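Local coordinates for protein phosphatase 2C (Toxoplasma gondii, PDB 3D8K) that is a phosphatase of the PP2C family that probably removes phosphate from phosphoserine and phosphothreonine of other proteins with the help of manganese, at the interface of chains A and B. Numbering follows the deposited sequence. Chains: chain A/B, Protein phosphatase 2C.

The interface of chains A and B. Residues chain A 119-120, 156-157; chain B 76, 78, 84, 87, 91.
A:Arg156 meets B:Glu84 tip to tip and forms the charged centre of this patch. Its NH2 gives a hydrogen bond, also a salt bridge, to the carboxylate oxygen OE2 of B:Glu84 at 2.7 Å. The bond reaches OE2 on its syn side, 29° out of the carboxylate plane, and is bent at the hydrogen. NH1 adds a weak bond to the same oxygen, so one oxygen takes both terminal nitrogens, while OE1 lies at the edge of the guanidinium. Arginine suits the place because its long arm, extended from CG to NE, spans the gap and still ends in a flat, multiply donating group. The bend of B:Glu84 at chi2 turns its carboxylate toward the guanidinium.

Two arginines of chain B sandwich that guanidinium, each running past A:Arg156 in the opposite direction and tilted against it, B:Arg78 more than B:Arg87. B:Arg78 puts its NE over the centre of one face, 3.4 Å above the plane, and its own guanidinium receives A:Arg156 CG on a face, with CG 3.5 Å from B:Arg78 CZ. On the opposite face lies B:Arg87, bent at chi3 (-68°), its NE over the rim and its CD 3.5 Å from A:Arg156 CZ. Arginine can serve here because it offers both methylenes and a flat group for packing. The like charges probably repel, and B:Glu84 may offset part of this. Farther out, A:Arg157 meets B:Arg87 end to end, their planes almost perpendicular at 84°, and A:Glu120 OE2 stands 4.5 Å from B:Arg87 NH2, where its charge may help. A:Thr119 packs loosely, its CB 3.8 Å from the backbone O of B:Arg78.

The whole interface is not an exact two-fold and may reflect crystal packing. Chain A contributes the 3-10 turn 155-157 and the loop just before strand 121-124; chain B contributes the first half of helix 82-97 and the preceding loop.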
# COMPACT_ATOMS: atom_id res chain seq x y z
N THR A 119 11.16 8.73 -22.57
CA THR A 119 10.97 9.89 -23.42
C THR A 119 12.18 10.16 -24.29
O THR A 119 13.24 9.56 -24.11
CB THR A 119 10.67 11.14 -22.57
OG1 THR A 119 10.68 12.31 -23.41
CG2 THR A 119 11.70 11.31 -21.46
N GLU A 120 12.01 11.05 -25.26
CA GLU A 120 13.09 11.42 -26.17
C GLU A 120 14.22 12.10 -25.42
O GLU A 120 14.00 12.67 -24.35
CB GLU A 120 12.58 12.37 -27.25
CG GLU A 120 11.75 11.73 -28.35
CD GLU A 120 11.31 12.75 -29.40
OE1 GLU A 120 12.20 13.42 -29.98
OE2 GLU A 120 10.08 12.87 -29.64
N ARG A 156 10.20 6.14 -29.46
CA ARG A 156 8.92 5.73 -30.03
C ARG A 156 9.16 5.09 -31.39
O ARG A 156 8.35 4.27 -31.86
CB ARG A 156 8.01 6.93 -30.21
CG ARG A 156 7.09 7.18 -29.06
CD ARG A 156 5.88 7.92 -29.55
NE ARG A 156 4.95 8.14 -28.46
CZ ARG A 156 5.14 9.01 -27.48
NH1 ARG A 156 6.24 9.76 -27.46
NH2 ARG A 156 4.24 9.12 -26.51
N ARG A 157 10.26 5.47 -32.04
CA ARG A 157 10.60 4.95 -33.35
C ARG A 157 11.77 3.95 -33.25
O ARG A 157 12.41 3.65 -34.26
CB ARG A 157 10.97 6.11 -34.29
CG ARG A 157 10.18 7.45 -34.09
CD ARG A 157 8.81 7.56 -34.84
NE ARG A 157 8.39 8.97 -35.01
CZ ARG A 157 7.33 9.54 -34.44
NH1 ARG A 157 6.52 8.84 -33.65
NH2 ARG A 157 7.08 10.82 -34.64
N ASP B 76 -0.73 9.22 -20.84
CA ASP B 76 0.06 8.62 -21.90
C ASP B 76 1.29 9.46 -22.17
O ASP B 76 2.19 9.05 -22.91
CB ASP B 76 -0.79 8.48 -23.16
CG ASP B 76 -1.78 7.34 -23.07
OD1 ASP B 76 -2.92 7.46 -23.60
OD2 ASP B 76 -1.42 6.31 -22.46
N ARG B 78 4.76 10.67 -21.96
CA ARG B 78 6.00 10.01 -21.53
C ARG B 78 6.82 10.95 -20.69
O ARG B 78 7.86 10.59 -20.14
CB ARG B 78 6.83 9.56 -22.72
CG ARG B 78 6.19 8.51 -23.55
CD ARG B 78 7.22 7.80 -24.35
NE ARG B 78 6.62 6.81 -25.23
CZ ARG B 78 7.28 5.86 -25.85
NH1 ARG B 78 8.60 5.74 -25.70
NH2 ARG B 78 6.64 5.01 -26.64
N GLU B 84 5.49 16.20 -26.02
CA GLU B 84 4.58 15.19 -25.49
C GLU B 84 3.14 15.70 -25.34
O GLU B 84 2.20 14.95 -25.54
CB GLU B 84 5.09 14.67 -24.15
CG GLU B 84 4.84 13.20 -23.95
CD GLU B 84 5.56 12.34 -24.97
OE1 GLU B 84 6.81 12.39 -25.02
OE2 GLU B 84 4.89 11.61 -25.73
N ARG B 87 1.49 16.05 -28.94
CA ARG B 87 1.19 14.74 -29.51
C ARG B 87 -0.13 14.18 -29.03
O ARG B 87 -0.87 13.57 -29.79
CB ARG B 87 2.31 13.77 -29.17
CG ARG B 87 2.07 12.37 -29.66
CD ARG B 87 3.07 11.42 -29.05
NE ARG B 87 4.42 11.65 -29.56
CZ ARG B 87 4.78 11.43 -30.81
NH1 ARG B 87 3.90 10.97 -31.69
NH2 ARG B 87 6.04 11.66 -31.19
N ARG B 91 -3.90 12.99 -30.92
CA ARG B 91 -4.72 11.81 -30.70
C ARG B 91 -6.13 12.18 -30.28
O ARG B 91 -7.09 11.69 -30.86
CB ARG B 91 -4.08 10.94 -29.62
CG ARG B 91 -2.69 10.52 -29.98
CD ARG B 91 -2.10 9.54 -29.00
NE ARG B 91 -0.84 9.04 -29.52
CZ ARG B 91 -0.06 8.17 -28.89
NH1 ARG B 91 -0.41 7.69 -27.71
NH2 ARG B 91 1.08 7.78 -29.45